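Local structure of Rubredoxin\:oxygen oxidoreductase (Desulfovibrio gigas, 1E5D) at residues Y74-L82 with H146-W154. The protein catalyses the four-electron reduction of dioxygen to two water molecules, using a diiron centre and flavin mononucleotide. Sequence-based numbering, arbitrary orientation.
Sequences YLVIQHLEL and HWPDSMVSW. With FEO (mu-oxo-diiron), chain D; FMN (flavin mononucleotide), chain F.
H79, E81 and H146 bind the same iron, FE2 of the mu-oxo-diiron group. H79 NE2 and H146 NE2 each lie 2.1 Å from FE2, and E81 OE1 lies 2.0 Å from it. D165 OD2 also binds at this site and belongs to neither segment. The two imidazole planes are 85° apart. D149 is a second-shell partner of H79. H79 ND1 donates to D149 OD1 at 3.2 Å, in the imidazole plane and on the syn lone pair. L80 N gives the same oxygen a second bond, 3.1 Å from D149 OD1 and from above the carboxylate plane. Two N-H groups thus grip D149 OD1. The ND1 bond and the iron at NE2 together hold the H79 ring in its rotation. The carboxylate would probably also make H79 more electron-rich toward the iron.

This is the metal site of the metallo-beta-lactamase fold. Its ligands here sit on loops, after strand 74-77 and before strand 151-154. The two strands belong to different sheets.

W147 lies between the iron ligands and the flavin. The edge of H79 points at its indole face in an offset edge-to-face pair, planes at 83°. E81 CB makes a CH-pi contact with the six-membered ring over a face. W147 NE1 lies 3.2 Å from FMN C9 at the indole edge. This FMN is held by the second subunit, whose W263 NE1 is hydrogen-bonded to E81 OE2.

Further along, S153 OG donates to Q78 OE1 at 3.0 Å, from above the amide plane. Q78 NE2 is hydrogen-bonded to D49 OD1. M151 CG lies between its backbone N and carbonyl carbon (chi1 86°), and the extended chain brings CE to V76 CG1 at 3.7 Å.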
loop_
_atom_site.group_PDB
_atom_site.type_symbol
_atom_site.label_atom_id
_atom_site.label_comp_id
_atom_site.label_asym_id
_atom_site.label_seq_id
_atom_site.Cartn_x
_atom_site.Cartn_y
_atom_site.Cartn_z
ATOM N N TYR A 74 -8.234 -29.841 31.520
ATOM C CA TYR A 74 -8.779 -28.521 31.264
ATOM C C TYR A 74 -8.052 -27.799 30.136
ATOM O O TYR A 74 -6.832 -27.863 30.001
ATOM C CB TYR A 74 -8.692 -27.657 32.524
ATOM C CG TYR A 74 -9.657 -28.012 33.627
ATOM C CD1 TYR A 74 -10.852 -28.674 33.363
ATOM C CD2 TYR A 74 -9.365 -27.679 34.945
ATOM C CE1 TYR A 74 -11.722 -28.989 34.395
ATOM C CE2 TYR A 74 -10.227 -27.989 35.975
ATOM C CZ TYR A 74 -11.406 -28.646 35.693
ATOM O OH TYR A 74 -12.269 -28.957 36.720
ATOM N N LEU A 75 -8.865 -27.101 29.355
ATOM C CA LEU A 75 -8.345 -26.227 28.312
ATOM C C LEU A 75 -8.861 -24.823 28.582
ATOM O O LEU A 75 -10.072 -24.625 28.641
ATOM C CB LEU A 75 -8.747 -26.710 26.921
ATOM C CG LEU A 75 -8.151 -28.054 26.484
ATOM C CD1 LEU A 75 -8.755 -28.515 25.172
ATOM C CD2 LEU A 75 -6.639 -27.950 26.384
ATOM N N VAL A 76 -7.964 -23.860 28.771
ATOM C CA VAL A 76 -8.466 -22.495 28.961
ATOM C C VAL A 76 -8.185 -21.670 27.712
ATOM O O VAL A 76 -7.024 -21.391 27.402
ATOM C CB VAL A 76 -7.844 -21.816 30.189
ATOM C CG1 VAL A 76 -8.184 -20.333 30.187
ATOM C CG2 VAL A 76 -8.321 -22.466 31.480
ATOM N N ILE A 77 -9.227 -21.284 26.980
ATOM C CA ILE A 77 -9.000 -20.490 25.773
ATOM C C ILE A 77 -9.335 -19.022 26.021
ATOM O O ILE A 77 -10.493 -18.653 26.163
ATOM C CB ILE A 77 -9.809 -21.007 24.583
ATOM C CG1 ILE A 77 -9.749 -22.527 24.434
ATOM C CG2 ILE A 77 -9.344 -20.330 23.301
ATOM C CD1 ILE A 77 -8.318 -23.008 24.268
ATOM N N GLN A 78 -8.251 -18.254 26.061
ATOM C CA GLN A 78 -8.257 -16.860 26.458
ATOM C C GLN A 78 -8.431 -15.896 25.297
ATOM O O GLN A 78 -8.649 -14.710 25.550
ATOM C CB GLN A 78 -6.947 -16.500 27.169
ATOM C CG GLN A 78 -6.427 -17.618 28.069
ATOM C CD GLN A 78 -5.521 -17.036 29.142
ATOM O OE1 GLN A 78 -6.023 -16.544 30.153
ATOM N NE2 GLN A 78 -4.217 -17.082 28.906
ATOM N N HIS A 79 -8.328 -16.391 24.075
ATOM C CA HIS A 79 -8.400 -15.479 22.909
ATOM C C HIS A 79 -8.742 -16.366 21.726
ATOM O O HIS A 79 -8.183 -17.473 21.650
ATOM C CB HIS A 79 -7.096 -14.716 22.836
ATOM C CG HIS A 79 -6.791 -13.761 21.742
ATOM N ND1 HIS A 79 -7.728 -12.976 21.116
ATOM C CD2 HIS A 79 -5.606 -13.446 21.140
ATOM C CE1 HIS A 79 -7.154 -12.235 20.188
ATOM N NE2 HIS A 79 -5.851 -12.504 20.181
ATOM N N LEU A 80 -9.655 -15.972 20.842
ATOM C CA LEU A 80 -10.091 -16.934 19.823
ATOM C C LEU A 80 -9.423 -16.709 18.475
ATOM O O LEU A 80 -9.632 -17.456 17.523
ATOM C CB LEU A 80 -11.617 -16.903 19.680
ATOM C CG LEU A 80 -12.357 -17.903 20.575
ATOM C CD1 LEU A 80 -11.867 -19.312 20.280
ATOM C CD2 LEU A 80 -12.179 -17.561 22.047
ATOM N N GLU A 81 -8.596 -15.677 18.382
ATOM C CA GLU A 81 -7.771 -15.472 17.196
ATOM C C GLU A 81 -6.996 -16.753 16.905
ATOM O O GLU A 81 -6.533 -17.424 17.832
ATOM C CB GLU A 81 -6.860 -14.277 17.428
ATOM C CG GLU A 81 -5.920 -13.949 16.286
ATOM C CD GLU A 81 -5.377 -12.543 16.417
ATOM O OE1 GLU A 81 -5.699 -11.874 17.417
ATOM O OE2 GLU A 81 -4.637 -12.130 15.506
ATOM N N LEU A 82 -6.880 -17.100 15.623
ATOM C CA LEU A 82 -6.426 -18.452 15.290
ATOM C C LEU A 82 -4.981 -18.717 15.653
ATOM O O LEU A 82 -4.536 -19.867 15.703
ATOM C CB LEU A 82 -6.670 -18.711 13.798
ATOM C CG LEU A 82 -8.148 -18.853 13.422
ATOM C CD1 LEU A 82 -8.306 -19.132 11.935
ATOM C CD2 LEU A 82 -8.788 -19.946 14.261
ATOM N N HIS A 146 -6.753 -7.613 22.682
ATOM C CA HIS A 146 -7.182 -6.640 21.694
ATOM C C HIS A 146 -8.467 -7.048 20.991
ATOM O O HIS A 146 -8.893 -6.400 20.039
ATOM C CB HIS A 146 -6.077 -6.474 20.643
ATOM C CG HIS A 146 -5.836 -7.779 19.942
ATOM N ND1 HIS A 146 -6.396 -8.110 18.733
ATOM C CD2 HIS A 146 -5.087 -8.837 20.313
ATOM C CE1 HIS A 146 -5.995 -9.321 18.383
ATOM N NE2 HIS A 146 -5.197 -9.787 19.327
ATOM N N TRP A 147 -9.106 -8.118 21.440
ATOM C CA TRP A 147 -10.419 -8.519 20.939
ATOM C C TRP A 147 -11.433 -8.528 22.084
ATOM O O TRP A 147 -11.073 -8.533 23.260
ATOM C CB TRP A 147 -10.368 -9.899 20.297
ATOM C CG TRP A 147 -9.916 -9.966 18.880
ATOM C CD1 TRP A 147 -9.326 -8.984 18.136
ATOM C CD2 TRP A 147 -10.020 -11.113 18.020
ATOM N NE1 TRP A 147 -9.056 -9.441 16.865
ATOM C CE2 TRP A 147 -9.473 -10.747 16.771
ATOM C CE3 TRP A 147 -10.519 -12.404 18.188
ATOM C CZ2 TRP A 147 -9.419 -11.640 15.700
ATOM C CZ3 TRP A 147 -10.469 -13.290 17.130
ATOM C CH2 TRP A 147 -9.919 -12.897 15.901
ATOM N N PRO A 148 -12.726 -8.535 21.784
ATOM C CA PRO A 148 -13.721 -8.600 22.854
ATOM C C PRO A 148 -13.565 -9.824 23.752
ATOM O O PRO A 148 -13.906 -9.718 24.930
ATOM C CB PRO A 148 -15.051 -8.717 22.108
ATOM C CG PRO A 148 -14.779 -8.223 20.732
ATOM C CD PRO A 148 -13.328 -8.463 20.446
ATOM N N ASP A 149 -13.091 -10.953 23.249
ATOM C CA ASP A 149 -13.041 -12.202 23.998
ATOM C C ASP A 149 -11.867 -12.283 24.965
ATOM O O ASP A 149 -11.812 -13.161 25.825
ATOM C CB ASP A 149 -12.952 -13.399 23.044
ATOM C CG ASP A 149 -11.914 -13.211 21.953
ATOM O OD1 ASP A 149 -10.720 -13.458 22.222
ATOM O OD2 ASP A 149 -12.280 -12.814 20.826
ATOM N N SER A 150 -10.917 -11.376 24.810
ATOM C CA SER A 150 -9.710 -11.363 25.621
ATOM C C SER A 150 -9.970 -11.433 27.120
ATOM O O SER A 150 -10.768 -10.692 27.701
ATOM C CB SER A 150 -8.913 -10.088 25.296
ATOM O OG SER A 150 -7.755 -9.988 26.104
ATOM N N MET A 151 -9.254 -12.336 27.776
ATOM C CA MET A 151 -9.239 -12.444 29.222
ATOM C C MET A 151 -7.884 -12.963 29.679
ATOM O O MET A 151 -7.165 -13.571 28.889
ATOM C CB MET A 151 -10.340 -13.375 29.725
ATOM C CG MET A 151 -9.888 -14.827 29.717
ATOM S SD MET A 151 -11.135 -15.937 30.398
ATOM C CE MET A 151 -10.493 -17.511 29.842
ATOM N N VAL A 152 -7.523 -12.725 30.937
ATOM C CA VAL A 152 -6.209 -13.200 31.382
ATOM C C VAL A 152 -6.366 -14.099 32.598
ATOM O O VAL A 152 -7.435 -14.130 33.214
ATOM C CB VAL A 152 -5.273 -12.018 31.671
ATOM C CG1 VAL A 152 -5.256 -11.064 30.479
ATOM C CG2 VAL A 152 -5.697 -11.278 32.930
ATOM N N SER A 153 -5.312 -14.837 32.944
ATOM C CA SER A 153 -5.408 -15.792 34.043
ATOM C C SER A 153 -4.365 -15.509 35.113
ATOM O O SER A 153 -3.194 -15.315 34.824
ATOM C CB SER A 153 -5.247 -17.233 33.561
ATOM O OG SER A 153 -6.445 -17.676 32.952
ATOM N N TRP A 154 -4.847 -15.497 36.344
ATOM C CA TRP A 154 -4.019 -15.140 37.482
ATOM C C TRP A 154 -3.893 -16.286 38.480
ATOM O O TRP A 154 -4.891 -16.837 38.942
ATOM C CB TRP A 154 -4.631 -13.928 38.180
ATOM C CG TRP A 154 -3.880 -13.405 39.360
ATOM C CD1 TRP A 154 -4.382 -13.140 40.604
ATOM C CD2 TRP A 154 -2.484 -13.077 39.408
ATOM N NE1 TRP A 154 -3.385 -12.671 41.423
ATOM C CE2 TRP A 154 -2.211 -12.622 40.715
ATOM C CE3 TRP A 154 -1.443 -13.126 38.477
ATOM C CZ2 TRP A 154 -0.935 -12.217 41.104
ATOM C CZ3 TRP A 154 -0.176 -12.723 38.868
ATOM C CH2 TRP A 154 0.069 -12.274 40.174
HETATM FE FE1 FEO D . -1.566 -13.515 19.211
HETATM FE FE2 FEO D . -4.346 -11.647 18.933
HETATM O O FEO D . -3.217 -13.576 18.636
HETATM N N1 FMN F . -13.129 -7.049 13.788
HETATM C C2 FMN F . -13.986 -6.051 13.601
HETATM O O2 FMN F . -15.164 -6.241 13.469
HETATM N N3 FMN F . -13.598 -4.709 13.843
HETATM C C4 FMN F . -12.274 -4.370 14.010
HETATM O O4 FMN F . -12.008 -3.187 14.007
HETATM C C4A FMN F . -11.303 -5.441 13.838
HETATM N N5 FMN F . -9.987 -5.212 14.066
HETATM C C5A FMN F . -9.127 -6.266 13.969
HETATM C C6 FMN F . -7.741 -5.986 13.879
HETATM C C7 FMN F . -6.827 -7.012 13.962
HETATM C C7M FMN F . -5.351 -6.730 14.077
HETATM C C8 FMN F . -7.257 -8.370 13.783
HETATM C C8M FMN F . -6.283 -9.513 13.922
HETATM C C9 FMN F . -8.627 -8.654 13.775
HETATM C C9A FMN F . -9.544 -7.600 13.724
HETATM N N10 FMN F . -10.948 -7.821 13.604
HETATM C C10 FMN F . -11.805 -6.795 13.610
HETATM C "C1'" FMN F . -11.428 -9.219 13.473
HETATM C "C2'" FMN F . -11.347 -9.721 12.013
HETATM O "O2'" FMN F . -12.181 -8.890 11.210
HETATM C "C3'" FMN F . -11.895 -11.137 11.983
HETATM O "O3'" FMN F . -10.935 -11.983 12.619
HETATM C "C4'" FMN F . -12.051 -11.612 10.529
HETATM O "O4'" FMN F . -12.648 -12.917 10.488
HETATM C "C5'" FMN F . -10.653 -11.680 9.930
HETATM O "O5'" FMN F . -10.804 -12.060 8.419
HETATM P P FMN F . -9.671 -12.669 7.621
HETATM O O1P FMN F . -10.137 -12.565 6.164
HETATM O O2P FMN F . -8.433 -12.135 7.956
HETATM O O3P FMN F . -9.584 -14.094 7.926
HETATM O O HOH W 1 -11.827 -16.395 25.838
HETATM O O HOH W 2 -2.026 -15.591 20.390
#